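Acetyltransferase, GNAT family (Streptococcus pneumoniae, PDB 2ATR) probably transfers an acetyl group from acetyl-coenzyme A to a substrate not yet identified, as members of the GNAT acetyltransferase family do. Local coordinates at residues V53-R58 with V69-L75; V10-L16 with E32-L38. One frame throughout, in Å; residues are numbered along the deposited sequence.

Overall arrangement
From the N terminus, the chain makes strand 2-7, enters helix 12-20 and reaches helix 33-38 through a linker whose residues 27-31 are not modelled; interaction 2 closes this excursion by setting 10-16 against 32-38. Strand 43-49 follows, and interaction 1 then closes the shorter hairpin loop between 53-58 and 69-75, pairing strands 52-61 and 66-74. The contacts come in series, neither nesting nor crossing, with centres about 12 Å apart. They nevertheless touch: L56 packs on V15, while R58 packs on A37 and L38. The two helices joined by interaction 2 thus pack on the sheet to which the strand pair of interaction 1 belongs.

Interaction 1. Residues V53-R58 with V69-L75; sequences VVGLIR and VQDLIVL
R58 and D71 meet in a salt bridge, R58 NE lying 2.8 Å from D71 OD2. A weak second bond to the same oxygen comes from NH2. Their flat groups are turned 65° apart, and NE reaches OD2 from above the carboxylate plane. The bend in the arginine at chi3 (77°) turns NE toward D71 OD2. Q70 CG lies over one guanidinium face, 3.4 Å from R58 NH2, an apolar methylene that suits the flat surface. A water accepts from R58 NH2 and Q70 NE2 and donates to D71 OD1.

Behind this cluster is a classic beta bulge: R58 O receives both Q70 N at 2.8 Å and D71 N at 3.2 Å, so two consecutive residues face one. Regular antiparallel pairing then continues through L56 and I73 to V54 O, which accepts from L75 N at 2.9 Å. Lacking a side chain, G55 suits the close approach of its CA to I73 O, 3.0 Å. I57 CB meets L72 CD1 at 3.8 Å on the face covered by helix 83-92; L56 and I73 pack on helix 12-20.

Y19 OH also bonds D71 OD2 and S41 OG bonds R58 NH1, so both charged groups are held at several points, which restricts their rotation.

Interaction 2. Residues V10-L16 with E32-L38; sequences VKLEDVL and EMLEQAL
E32 and L16 meet at one end of the contact, where the carboxylate of E32 brings OE2 to 4.4 Å from L16 CD1. The flat groups at the margin of the contact are the carboxylates of E13, E32 and E35; no stacking is involved. E13 and E35 approach as like charges, OE2 to OE2 4.5 Å, a pairing that is probably mildly unfavourable. K11 may temper it, since NZ makes a long salt bridge to the other oxygen of E13, OE1. Glutamates suit positions 32 and 35 because CB of E32, and CB and CG of E35, lie against L12 CD2 while the carboxylates stay at the margin.

The centre belongs to L12, buried and directed toward 32-38. With CG anti to the backbone N (chi1 173°), its two methyl groups spread over the second helix: CD1 lies 3.9 Å from L34 CD2, while CD2 lies 3.9 Å from E35 CB. L12 crosses each of these two side chains at about a right angle. Leucine suits the place because its forked end can touch neighbouring residues of one helix at once. L38, one turn beyond L34 on the same helix, meets the base of L12 instead, L38 CD1 lying 3.8 Å from L12 CA and 4.2 Å from V15 CG2. L38 CB sits 3.7 Å from V10 O, against the backbone that leads into helix 12-20.

Beneath this layer V15 rests on L46 and L56, and L38 on I44, so both put branched apolar side chains against the sheet, L38 also lying against R58. The short axes of 12-16 and 33-38 pass 10.8 Å apart at 114°, a steep crossing that limits the meeting to a few residues. Two helices between the first and second strands, packed on one face of the sheet, are characteristic of the GNAT fold.

Interaction 1. Residues V53-R58 with V69-L75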
ATOM      1  N   VAL A  53     -10.810  -6.135 -10.705  1.00 31.60           N
ATOM      2  CA  VAL A  53      -9.929  -5.580  -9.595  1.00 31.95           C
ATOM      3  C   VAL A  53      -8.450  -5.762  -9.993  1.00 30.78           C
ATOM      4  O   VAL A  53      -7.980  -6.885 -10.181  1.00 31.65           O
ATOM      5  CB  VAL A  53     -10.234  -6.241  -8.234  1.00 31.61           C
ATOM      6  CG1 VAL A  53      -9.289  -5.697  -7.072  1.00 31.67           C
ATOM      7  CG2 VAL A  53     -11.717  -6.054  -7.867  1.00 33.49           C
ATOM      8  N   VAL A  54      -7.761  -4.665 -10.262  1.00 30.25           N
ATOM      9  CA  VAL A  54      -6.390  -4.738 -10.806  1.00 30.37           C
ATOM     10  C   VAL A  54      -5.315  -4.162  -9.827  1.00 30.38           C
ATOM     11  O   VAL A  54      -4.139  -4.274 -10.072  1.00 31.47           O
ATOM     12  CB  VAL A  54      -6.269  -4.244 -12.319  1.00 29.21           C
ATOM     13  CG1 VAL A  54      -7.361  -4.943 -13.185  1.00 28.66           C
ATOM     14  CG2 VAL A  54      -6.341  -2.692 -12.540  1.00 28.45           C
ATOM     15  N   GLY A  55      -5.744  -3.565  -8.719  1.00 29.98           N
ATOM     16  CA  GLY A  55      -4.780  -2.861  -7.841  1.00 28.81           C
ATOM     17  C   GLY A  55      -5.423  -2.631  -6.516  1.00 29.09           C
ATOM     18  O   GLY A  55      -6.662  -2.621  -6.430  1.00 27.83           O
ATOM     19  N   LEU A  56      -4.594  -2.513  -5.463  1.00 27.31           N
ATOM     20  CA  LEU A  56      -5.070  -2.269  -4.116  1.00 27.38           C
ATOM     21  C   LEU A  56      -4.031  -1.398  -3.368  1.00 26.20           C
ATOM     22  O   LEU A  56      -2.832  -1.512  -3.617  1.00 24.49           O
ATOM     23  CB  LEU A  56      -5.326  -3.611  -3.374  1.00 27.29           C
ATOM     24  CG  LEU A  56      -5.604  -3.685  -1.862  1.00 30.79           C
ATOM     25  CD1 LEU A  56      -6.440  -4.937  -1.497  1.00 27.09           C
ATOM     26  CD2 LEU A  56      -4.248  -3.660  -1.062  1.00 27.19           C
ATOM     27  N   ILE A  57      -4.508  -0.521  -2.504  1.00 25.37           N
ATOM     28  CA  ILE A  57      -3.631   0.134  -1.484  1.00 25.79           C
ATOM     29  C   ILE A  57      -4.310  -0.058  -0.149  1.00 26.36           C
ATOM     30  O   ILE A  57      -5.536  -0.028  -0.071  1.00 26.00           O
ATOM     31  CB  ILE A  57      -3.263   1.622  -1.785  1.00 26.32           C
ATOM     32  CG1 ILE A  57      -2.221   2.202  -0.733  1.00 21.75           C
ATOM     33  CG2 ILE A  57      -4.558   2.480  -1.838  1.00 23.00           C
ATOM     34  CD1 ILE A  57      -1.641   3.600  -1.190  1.00 23.59           C
ATOM     35  N   ARG A  58      -3.524  -0.341   0.888  1.00 25.58           N
ATOM     36  CA  ARG A  58      -4.035  -0.544   2.213  1.00 25.89           C
ATOM     37  C   ARG A  58      -3.129   0.189   3.226  1.00 26.63           C
ATOM     38  O   ARG A  58      -1.907  -0.043   3.333  1.00 26.26           O
ATOM     39  CB  ARG A  58      -4.082  -2.040   2.555  1.00 26.19           C
ATOM     40  CG  ARG A  58      -4.743  -2.379   3.831  1.00 28.72           C
ATOM     41  CD  ARG A  58      -5.041  -3.875   3.926  1.00 24.73           C
ATOM     42  NE  ARG A  58      -3.863  -4.696   4.243  1.00 23.68           N
ATOM     43  CZ  ARG A  58      -3.359  -4.913   5.453  1.00 24.56           C
ATOM     44  NH1 ARG A  58      -3.808  -4.280   6.549  1.00 22.41           N
ATOM     45  NH2 ARG A  58      -2.344  -5.745   5.575  1.00 25.81           N
ATOM     46  N   VAL A  69       1.943   2.819   4.832  1.00 25.38           N
ATOM     47  CA  VAL A  69       1.451   2.293   3.547  1.00 25.50           C
ATOM     48  C   VAL A  69       1.792   0.810   3.621  1.00 25.69           C
ATOM     49  O   VAL A  69       2.955   0.410   3.446  1.00 23.95           O
ATOM     50  CB  VAL A  69       2.115   2.938   2.257  1.00 25.76           C
ATOM     51  CG1 VAL A  69       1.584   2.195   0.973  1.00 25.75           C
ATOM     52  CG2 VAL A  69       1.777   4.431   2.117  1.00 26.51           C
ATOM     53  N   GLN A  70       0.808   0.003   3.997  1.00 26.37           N
ATOM     54  CA  GLN A  70       1.067  -1.411   4.290  1.00 24.97           C
ATOM     55  C   GLN A  70       1.104  -2.285   3.019  1.00 25.33           C
ATOM     56  O   GLN A  70       2.081  -3.023   2.795  1.00 24.91           O
ATOM     57  CB  GLN A  70       0.057  -1.899   5.311  1.00 26.84           C
ATOM     58  CG  GLN A  70       0.111  -3.404   5.644  1.00 27.28           C
ATOM     59  CD  GLN A  70       1.504  -3.861   6.113  1.00 31.06           C
ATOM     60  OE1 GLN A  70       2.268  -3.083   6.668  1.00 33.63           O
ATOM     61  NE2 GLN A  70       1.840  -5.105   5.837  1.00 31.60           N
ATOM     62  N   ASP A  71       0.088  -2.191   2.165  1.00 24.70           N
ATOM     63  CA  ASP A  71       0.085  -2.933   0.871  1.00 26.23           C
ATOM     64  C   ASP A  71      -0.101  -1.934  -0.233  1.00 26.03           C
ATOM     65  O   ASP A  71      -0.957  -1.024  -0.126  1.00 27.23           O
ATOM     66  CB  ASP A  71      -1.052  -3.993   0.754  1.00 26.12           C
ATOM     67  CG  ASP A  71      -1.021  -5.050   1.844  1.00 28.12           C
ATOM     68  OD1 ASP A  71       0.076  -5.495   2.270  1.00 27.23           O
ATOM     69  OD2 ASP A  71      -2.120  -5.472   2.262  1.00 28.58           O
ATOM     70  N   LEU A  72       0.719  -2.036  -1.263  1.00 26.50           N
ATOM     71  CA  LEU A  72       0.475  -1.363  -2.525  1.00 26.29           C
ATOM     72  C   LEU A  72       0.710  -2.365  -3.663  1.00 27.97           C
ATOM     73  O   LEU A  72       1.857  -2.800  -3.905  1.00 26.37           O
ATOM     74  CB  LEU A  72       1.379  -0.152  -2.716  1.00 26.38           C
ATOM     75  CG  LEU A  72       1.203   0.673  -3.999  1.00 26.88           C
ATOM     76  CD1 LEU A  72      -0.246   1.207  -4.109  1.00 23.75           C
ATOM     77  CD2 LEU A  72       2.197   1.841  -4.077  1.00 27.26           C
ATOM     78  N   ILE A  73      -0.361  -2.734  -4.347  1.00 27.48           N
ATOM     79  CA  ILE A  73      -0.274  -3.803  -5.349  1.00 29.55           C
ATOM     80  C   ILE A  73      -0.943  -3.324  -6.606  1.00 30.24           C
ATOM     81  O   ILE A  73      -2.061  -2.814  -6.542  1.00 30.76           O
ATOM     82  CB  ILE A  73      -0.981  -5.114  -4.894  1.00 29.34           C
ATOM     83  CG1 ILE A  73      -0.339  -5.656  -3.624  1.00 32.73           C
ATOM     84  CG2 ILE A  73      -0.920  -6.177  -6.003  1.00 31.40           C
ATOM     85  CD1 ILE A  73      -1.107  -6.747  -2.969  1.00 31.95           C
ATOM     86  N   VAL A  74      -0.235  -3.422  -7.728  1.00 30.55           N
ATOM     87  CA  VAL A  74      -0.850  -3.389  -9.048  1.00 30.91           C
ATOM     88  C   VAL A  74      -0.477  -4.725  -9.762  1.00 32.04           C
ATOM     89  O   VAL A  74       0.660  -5.238  -9.622  1.00 30.97           O
ATOM     90  CB  VAL A  74      -0.397  -2.196  -9.883  1.00 30.16           C
ATOM     91  CG1 VAL A  74      -1.143  -2.176 -11.244  1.00 31.12           C
ATOM     92  CG2 VAL A  74      -0.663  -0.891  -9.165  1.00 32.95           C
ATOM     93  N   LEU A  75      -1.446  -5.323 -10.460  1.00 31.98           N
ATOM     94  CA  LEU A  75      -1.106  -6.469 -11.354  1.00 33.23           C
ATOM     95  C   LEU A  75       0.032  -6.097 -12.262  1.00 33.85           C
ATOM     96  O   LEU A  75      -0.013  -5.037 -12.932  1.00 33.05           O
ATOM     97  CB  LEU A  75      -2.295  -6.945 -12.192  1.00 32.87           C
ATOM     98  CG  LEU A  75      -3.431  -7.555 -11.402  1.00 33.87           C
ATOM     99  CD1 LEU A  75      -4.680  -7.793 -12.334  1.00 33.05           C
ATOM    100  CD2 LEU A  75      -2.992  -8.869 -10.660  1.00 33.83           C
TER
HETATM  101  O   HOH W   1      -0.053  -7.224   4.407  1.00 34.42           O

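Interaction 2. Residues V10-L16 with E32-L38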
ATOM      1  N   VAL A  10     -13.847  -4.919   2.599  1.00 44.92           N
ATOM      2  CA  VAL A  10     -13.113  -5.681   1.602  1.00 44.66           C
ATOM      3  C   VAL A  10     -12.970  -7.082   2.132  1.00 45.01           C
ATOM      4  O   VAL A  10     -12.366  -7.299   3.197  1.00 44.72           O
ATOM      5  CB  VAL A  10     -11.717  -5.108   1.271  1.00 44.39           C
ATOM      6  CG1 VAL A  10     -11.059  -5.884   0.082  1.00 42.60           C
ATOM      7  CG2 VAL A  10     -11.815  -3.672   0.933  1.00 44.29           C
ATOM      8  N   LYS A  11     -13.561  -8.010   1.383  1.00 45.34           N
ATOM      9  CA  LYS A  11     -13.474  -9.447   1.645  1.00 46.06           C
ATOM     10  C   LYS A  11     -12.280 -10.001   0.875  1.00 45.28           C
ATOM     11  O   LYS A  11     -12.011  -9.581  -0.241  1.00 44.73           O
ATOM     12  CB  LYS A  11     -14.778 -10.158   1.220  1.00 46.70           C
ATOM     13  CG  LYS A  11     -15.944 -10.071   2.252  1.00 48.76           C
ATOM     14  CD  LYS A  11     -17.221 -10.840   1.765  1.00 53.10           C
ATOM     15  CE  LYS A  11     -17.748 -10.296   0.417  1.00 55.48           C
ATOM     16  NZ  LYS A  11     -18.486 -11.304  -0.415  1.00 57.62           N
ATOM     17  N   LEU A  12     -11.563 -10.939   1.488  1.00 45.90           N
ATOM     18  CA  LEU A  12     -10.328 -11.465   0.915  1.00 45.94           C
ATOM     19  C   LEU A  12     -10.508 -12.114  -0.480  1.00 46.10           C
ATOM     20  O   LEU A  12      -9.692 -11.886  -1.390  1.00 45.80           O
ATOM     21  CB  LEU A  12      -9.667 -12.411   1.924  1.00 46.42           C
ATOM     22  CG  LEU A  12      -8.441 -13.262   1.572  1.00 45.74           C
ATOM     23  CD1 LEU A  12      -7.310 -12.462   0.959  1.00 48.05           C
ATOM     24  CD2 LEU A  12      -7.968 -13.927   2.840  1.00 46.14           C
ATOM     25  N   GLU A  13     -11.595 -12.865  -0.663  1.00 46.32           N
ATOM     26  CA  GLU A  13     -11.916 -13.488  -1.978  1.00 46.53           C
ATOM     27  C   GLU A  13     -11.803 -12.529  -3.135  1.00 45.69           C
ATOM     28  O   GLU A  13     -11.273 -12.902  -4.204  1.00 45.35           O
ATOM     29  CB  GLU A  13     -13.328 -14.071  -2.007  1.00 47.88           C
ATOM     30  CG  GLU A  13     -13.685 -14.919  -0.790  1.00 52.47           C
ATOM     31  CD  GLU A  13     -14.466 -14.122   0.231  1.00 58.72           C
ATOM     32  OE1 GLU A  13     -15.429 -13.416  -0.183  1.00 63.53           O
ATOM     33  OE2 GLU A  13     -14.123 -14.198   1.437  1.00 61.14           O
ATOM     34  N   ASP A  14     -12.272 -11.293  -2.931  1.00 45.01           N
ATOM     35  CA  ASP A  14     -12.270 -10.295  -4.015  1.00 44.30           C
ATOM     36  C   ASP A  14     -10.867  -9.741  -4.307  1.00 42.53           C
ATOM     37  O   ASP A  14     -10.628  -9.168  -5.375  1.00 43.02           O
ATOM     38  CB  ASP A  14     -13.270  -9.157  -3.732  1.00 45.55           C
ATOM     39  CG  ASP A  14     -14.695  -9.685  -3.342  1.00 49.72           C
ATOM     40  OD1 ASP A  14     -15.169 -10.690  -3.949  1.00 50.91           O
ATOM     41  OD2 ASP A  14     -15.322  -9.110  -2.403  1.00 50.82           O
ATOM     42  N   VAL A  15      -9.931  -9.906  -3.374  1.00 40.22           N
ATOM     43  CA  VAL A  15      -8.580  -9.353  -3.591  1.00 38.03           C
ATOM     44  C   VAL A  15      -7.438 -10.373  -3.549  1.00 37.73           C
ATOM     45  O   VAL A  15      -6.292 -10.019  -3.807  1.00 35.86           O
ATOM     46  CB  VAL A  15      -8.257  -8.229  -2.611  1.00 37.82           C
ATOM     47  CG1 VAL A  15      -9.191  -7.017  -2.895  1.00 37.82           C
ATOM     48  CG2 VAL A  15      -8.378  -8.747  -1.166  1.00 34.56           C
ATOM     49  N   LEU A  16      -7.762 -11.621  -3.239  1.00 37.42           N
ATOM     50  CA  LEU A  16      -6.723 -12.653  -3.058  1.00 38.50           C
ATOM     51  C   LEU A  16      -5.883 -12.822  -4.295  1.00 37.05           C
ATOM     52  O   LEU A  16      -4.670 -13.012  -4.197  1.00 37.86           O
ATOM     53  CB  LEU A  16      -7.325 -13.986  -2.627  1.00 38.64           C
ATOM     54  CG  LEU A  16      -6.346 -15.097  -2.197  1.00 41.39           C
ATOM     55  CD1 LEU A  16      -5.503 -14.698  -1.000  1.00 39.40           C
ATOM     56  CD2 LEU A  16      -7.124 -16.372  -1.909  1.00 40.51           C
ATOM     57  N   GLU A  32      -4.315 -16.880   6.805  1.00 47.88           N
ATOM     58  CA  GLU A  32      -4.250 -15.444   6.814  1.00 47.33           C
ATOM     59  C   GLU A  32      -4.646 -14.672   8.118  1.00 46.06           C
ATOM     60  O   GLU A  32      -5.801 -14.587   8.572  1.00 45.96           O
ATOM     61  CB  GLU A  32      -4.879 -14.821   5.570  1.00 48.06           C
ATOM     62  CG  GLU A  32      -4.074 -15.072   4.341  1.00 51.41           C
ATOM     63  CD  GLU A  32      -4.475 -16.415   3.674  1.00 56.95           C
ATOM     64  OE1 GLU A  32      -5.312 -17.182   4.247  1.00 61.06           O
ATOM     65  OE2 GLU A  32      -3.967 -16.684   2.573  1.00 57.00           O
HETATM   66  N   MSE A  33      -3.593 -14.163   8.724  1.00 44.40           N
HETATM   67  CA  MSE A  33      -3.632 -12.807   9.262  1.00 41.67           C
HETATM   68  C   MSE A  33      -4.386 -11.816   8.356  1.00 39.64           C
HETATM   69  O   MSE A  33      -5.058 -10.912   8.846  1.00 35.70           O
HETATM   70  CB  MSE A  33      -2.171 -12.388   9.458  1.00 41.86           C
HETATM   71  CG  MSE A  33      -1.458 -13.251  10.550  1.00 42.76           C
HETATM   72 SE   MSE A  33      -2.269 -13.146  12.199  1.00 41.54          SE
HETATM   73  CE  MSE A  33      -3.284 -14.630  12.197  1.00 46.25           C
ATOM     74  N   LEU A  34      -4.263 -12.002   7.043  1.00 40.05           N
ATOM     75  CA  LEU A  34      -4.728 -11.028   6.062  1.00 41.36           C
ATOM     76  C   LEU A  34      -6.252 -10.820   6.086  1.00 41.12           C
ATOM     77  O   LEU A  34      -6.731  -9.674   6.098  1.00 39.00           O
ATOM     78  CB  LEU A  34      -4.198 -11.375   4.661  1.00 42.71           C
ATOM     79  CG  LEU A  34      -4.603 -10.519   3.470  1.00 44.29           C
ATOM     80  CD1 LEU A  34      -4.284  -9.032   3.711  1.00 45.97           C
ATOM     81  CD2 LEU A  34      -3.874 -11.065   2.242  1.00 46.59           C
ATOM     82  N   GLU A  35      -7.000 -11.919   6.170  1.00 40.95           N
ATOM     83  CA  GLU A  35      -8.459 -11.844   6.357  1.00 41.74           C
ATOM     84  C   GLU A  35      -8.828 -10.950   7.543  1.00 40.73           C
ATOM     85  O   GLU A  35      -9.619 -10.022   7.428  1.00 40.21           O
ATOM     86  CB  GLU A  35      -9.017 -13.254   6.570  1.00 42.90           C
ATOM     87  CG  GLU A  35     -10.421 -13.431   6.076  1.00 45.61           C
ATOM     88  CD  GLU A  35     -10.785 -14.916   5.951  1.00 51.23           C
ATOM     89  OE1 GLU A  35     -10.381 -15.710   6.847  1.00 51.62           O
ATOM     90  OE2 GLU A  35     -11.459 -15.272   4.952  1.00 50.20           O
ATOM     91  N   GLN A  36      -8.192 -11.205   8.678  1.00 40.31           N
ATOM     92  CA  GLN A  36      -8.346 -10.374   9.851  1.00 40.64           C
ATOM     93  C   GLN A  36      -7.833  -8.943   9.639  1.00 39.15           C
ATOM     94  O   GLN A  36      -8.502  -8.001  10.030  1.00 38.74           O
ATOM     95  CB  GLN A  36      -7.676 -11.036  11.073  1.00 41.90           C
ATOM     96  CG  GLN A  36      -8.268 -12.403  11.478  1.00 44.86           C
ATOM     97  CD  GLN A  36      -9.713 -12.284  11.912  1.00 50.42           C
ATOM     98  OE1 GLN A  36     -10.625 -12.587  11.147  1.00 54.31           O
ATOM     99  NE2 GLN A  36      -9.936 -11.832  13.147  1.00 53.15           N
ATOM    100  N   ALA A  37      -6.657  -8.786   9.010  1.00 37.61           N
ATOM    101  CA  ALA A  37      -6.071  -7.445   8.760  1.00 37.29           C
ATOM    102  C   ALA A  37      -7.014  -6.489   8.011  1.00 36.95           C
ATOM    103  O   ALA A  37      -7.137  -5.314   8.375  1.00 35.67           O
ATOM    104  CB  ALA A  37      -4.749  -7.555   8.008  1.00 36.67           C
ATOM    105  N   LEU A  38      -7.645  -7.004   6.948  1.00 35.99           N
ATOM    106  CA  LEU A  38      -8.529  -6.243   6.081  1.00 36.47           C
ATOM    107  C   LEU A  38      -9.646  -5.521   6.832  1.00 36.54           C
ATOM    108  O   LEU A  38     -10.129  -4.491   6.365  1.00 37.09           O
ATOM    109  CB  LEU A  38      -9.102  -7.139   4.964  1.00 36.57           C
ATOM    110  CG  LEU A  38      -8.130  -7.643   3.910  1.00 35.84           C
ATOM    111  CD1 LEU A  38      -8.791  -8.743   3.046  1.00 40.52           C
ATOM    112  CD2 LEU A  38      -7.670  -6.485   3.023  1.00 36.58           C
TER